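Side-chain contact in helix-turn-helix domain-containing protein (Shewanella amazonensis SB2B, PDB 3KE2), which is of unknown function but carries a winged helix-turn-helix domain, a fold that often binds DNA: residues Lys22-His27 against Leu102-Ala107. Numbering follows the deposited sequence.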
ATOM      1  N   LYS A  22       4.225  -3.121   6.746  1.00 18.83           N
ATOM      2  CA  LYS A  22       5.252  -2.636   5.832  1.00 18.85           C
ATOM      3  C   LYS A  22       5.370  -1.136   5.987  1.00 18.20           C
ATOM      4  O   LYS A  22       6.479  -0.622   6.017  1.00 18.73           O
ATOM      5  CB  LYS A  22       4.979  -3.023   4.364  1.00 18.99           C
ATOM      6  CG  LYS A  22       4.671  -4.530   4.129  1.00 21.30           C
ATOM      7  CD  LYS A  22       4.430  -4.867   2.630  1.00 23.33           C
ATOM      8  CE  LYS A  22       3.447  -6.073   2.411  1.00 24.41           C
ATOM      9  NZ  LYS A  22       3.817  -7.339   3.085  1.00 26.82           N
ATOM     10  N   LEU A  23       4.254  -0.422   6.117  1.00 17.35           N
ATOM     11  CA  LEU A  23       4.341   1.046   6.263  1.00 17.23           C
ATOM     12  C   LEU A  23       4.984   1.473   7.558  1.00 17.59           C
ATOM     13  O   LEU A  23       5.680   2.500   7.610  1.00 17.36           O
ATOM     14  CB  LEU A  23       2.974   1.723   6.141  1.00 17.09           C
ATOM     15  CG  LEU A  23       2.490   2.172   4.769  1.00 15.59           C
ATOM     16  CD1 LEU A  23       2.807   1.206   3.692  1.00 15.35           C
ATOM     17  CD2 LEU A  23       0.979   2.415   4.877  1.00 16.68           C
ATOM     18  N   TYR A  24       4.741   0.686   8.604  1.00 18.03           N
ATOM     19  CA  TYR A  24       5.277   0.980   9.932  1.00 18.12           C
ATOM     20  C   TYR A  24       6.783   0.783   9.932  1.00 18.00           C
ATOM     21  O   TYR A  24       7.537   1.632  10.463  1.00 17.56           O
ATOM     22  CB  TYR A  24       4.620   0.112  11.008  1.00 18.17           C
ATOM     23  CG  TYR A  24       5.055   0.486  12.398  1.00 19.46           C
ATOM     24  CD1 TYR A  24       4.617   1.661  12.992  1.00 21.45           C
ATOM     25  CD2 TYR A  24       5.886  -0.329  13.125  1.00 21.16           C
ATOM     26  CE1 TYR A  24       5.026   2.021  14.289  1.00 22.23           C
ATOM     27  CE2 TYR A  24       6.295   0.018  14.406  1.00 22.68           C
ATOM     28  CZ  TYR A  24       5.864   1.194  14.983  1.00 22.75           C
ATOM     29  OH  TYR A  24       6.277   1.514  16.269  1.00 25.60           O
ATOM     30  N   LEU A  25       7.231  -0.330   9.355  1.00 17.78           N
ATOM     31  CA  LEU A  25       8.671  -0.578   9.286  1.00 17.74           C
ATOM     32  C   LEU A  25       9.340   0.550   8.493  1.00 17.85           C
ATOM     33  O   LEU A  25      10.327   1.152   8.934  1.00 17.48           O
ATOM     34  CB  LEU A  25       8.971  -1.923   8.658  1.00 17.36           C
ATOM     35  CG  LEU A  25       8.686  -3.116   9.519  1.00 16.94           C
ATOM     36  CD1 LEU A  25       9.097  -4.366   8.778  1.00 15.94           C
ATOM     37  CD2 LEU A  25       9.471  -2.952  10.782  1.00 17.78           C
ATOM     38  N   ALA A  26       8.753   0.865   7.350  1.00 17.84           N
ATOM     39  CA  ALA A  26       9.291   1.894   6.507  1.00 17.97           C
ATOM     40  C   ALA A  26       9.395   3.201   7.276  1.00 17.82           C
ATOM     41  O   ALA A  26      10.350   3.943   7.099  1.00 18.47           O
ATOM     42  CB  ALA A  26       8.419   2.062   5.268  1.00 18.23           C
ATOM     43  N   HIS A  27       8.410   3.497   8.113  1.00 17.61           N
ATOM     44  CA  HIS A  27       8.438   4.732   8.921  1.00 17.76           C
ATOM     45  C   HIS A  27       9.602   4.665   9.912  1.00 17.45           C
ATOM     46  O   HIS A  27      10.365   5.605  10.021  1.00 17.56           O
ATOM     47  CB  HIS A  27       7.076   4.939   9.611  1.00 17.79           C
ATOM     48  CG  HIS A  27       7.026   6.057  10.607  1.00 18.48           C
ATOM     49  ND1 HIS A  27       6.689   7.353  10.263  1.00 20.51           N
ATOM     50  CD2 HIS A  27       7.193   6.056  11.955  1.00 19.24           C
ATOM     51  CE1 HIS A  27       6.684   8.108  11.351  1.00 20.64           C
ATOM     52  NE2 HIS A  27       6.983   7.345  12.392  1.00 21.03           N
ATOM     53  N   LEU A 102      -0.901  -3.413  15.302  1.00 35.93           N
ATOM     54  CA  LEU A 102       0.158  -4.397  14.986  1.00 36.51           C
ATOM     55  C   LEU A 102       0.679  -5.149  16.205  1.00 37.13           C
ATOM     56  O   LEU A 102       1.379  -6.155  16.053  1.00 37.17           O
ATOM     57  CB  LEU A 102       1.341  -3.718  14.269  1.00 36.56           C
ATOM     58  CG  LEU A 102       1.186  -3.292  12.796  1.00 36.39           C
ATOM     59  CD1 LEU A 102       2.276  -2.297  12.386  1.00 34.90           C
ATOM     60  CD2 LEU A 102       1.177  -4.515  11.861  1.00 35.28           C
ATOM     61  N   GLY A 103       0.345  -4.652  17.399  1.00 37.91           N
ATOM     62  CA  GLY A 103       0.791  -5.252  18.660  1.00 38.65           C
ATOM     63  C   GLY A 103       2.281  -5.046  18.935  1.00 39.24           C
ATOM     64  O   GLY A 103       2.934  -5.892  19.565  1.00 39.12           O
ATOM     65  N   VAL A 104       2.827  -3.915  18.481  1.00 39.81           N
ATOM     66  CA  VAL A 104       4.251  -3.652  18.671  1.00 40.13           C
ATOM     67  C   VAL A 104       4.562  -3.301  20.132  1.00 40.07           C
ATOM     68  O   VAL A 104       4.015  -2.347  20.718  1.00 40.26           O
ATOM     69  CB  VAL A 104       4.777  -2.570  17.708  1.00 40.24           C
ATOM     70  CG1 VAL A 104       6.223  -2.226  18.025  1.00 40.92           C
ATOM     71  CG2 VAL A 104       4.666  -3.059  16.281  1.00 40.66           C
ATOM     72  N   ASP A 105       5.452  -4.120  20.687  1.00 39.65           N
ATOM     73  CA  ASP A 105       5.929  -4.026  22.040  1.00 39.29           C
ATOM     74  C   ASP A 105       7.431  -3.706  21.999  1.00 38.19           C
ATOM     75  O   ASP A 105       8.173  -4.457  21.342  1.00 38.12           O
ATOM     76  CB  ASP A 105       5.696  -5.391  22.746  1.00 39.61           C
ATOM     77  CG  ASP A 105       6.005  -5.373  24.269  1.00 40.52           C
ATOM     78  OD1 ASP A 105       5.357  -4.577  24.975  1.00 42.34           O
ATOM     79  OD2 ASP A 105       6.831  -6.198  24.769  1.00 40.35           O
ATOM     80  N   ASP A 106       7.879  -2.594  22.626  1.00 36.84           N
ATOM     81  CA  ASP A 106       9.336  -2.297  22.745  1.00 35.32           C
ATOM     82  C   ASP A 106       9.820  -3.346  23.717  1.00 34.69           C
ATOM     83  O   ASP A 106       9.601  -3.238  24.921  1.00 34.53           O
ATOM     84  CB  ASP A 106       9.649  -0.874  23.229  1.00 34.83           C
ATOM     85  CG  ASP A 106      11.180  -0.620  23.463  1.00 33.20           C
ATOM     86  OD1 ASP A 106      11.978  -1.578  23.586  1.00 30.48           O
ATOM     87  OD2 ASP A 106      11.583   0.561  23.552  1.00 29.56           O
ATOM     88  N   ALA A 107      10.439  -4.386  23.170  1.00 34.08           N
ATOM     89  CA  ALA A 107      10.910  -5.534  23.951  1.00 33.73           C
ATOM     90  C   ALA A 107      11.594  -5.198  25.299  1.00 32.90           C
ATOM     91  O   ALA A 107      11.410  -5.917  26.282  1.00 33.18           O
ATOM     92  CB  ALA A 107      11.837  -6.409  23.054  1.00 34.25           C
TER
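Tyr24 packs against Leu102 and Val104, joining helix 14-31 of the winged helix-turn-helix domain to the end of helix 88-102 and the loop that follows. No hydrogen bond crosses the contact, which is made mostly by apolar carbons. The tyrosine side chain runs out from its helix with CG anti to the backbone N (chi1 -174°), which carries the ring past Leu102 to Val104. Leu102 slants across the root of the tyrosine. Its CD1 methyl lies 3.6 Å from Tyr24 CB and 3.9 Å from Tyr24 CG. The Val104 side chain points back against the tyrosine and touches its outer end. Both residues meet the ring obliquely. Gly103, between them, has a positive phi and follows the last helical turn in a Schellman motif. The chain turns there, and both neighbours still direct their side chains toward Tyr24. Lys99 of helix 88-102 also touches the tyrosine, while Met45 packs on Val104. With an alanine at Tyr24, the Val104 methyls would probably lose their partner on helix 14-31, leaving a gap, while Leu102 kept CB. Val104 CG2 sits 4.0 Å from Tyr24 CE2, and Val104 CG1 lies 4.1 Å from Tyr24 OH.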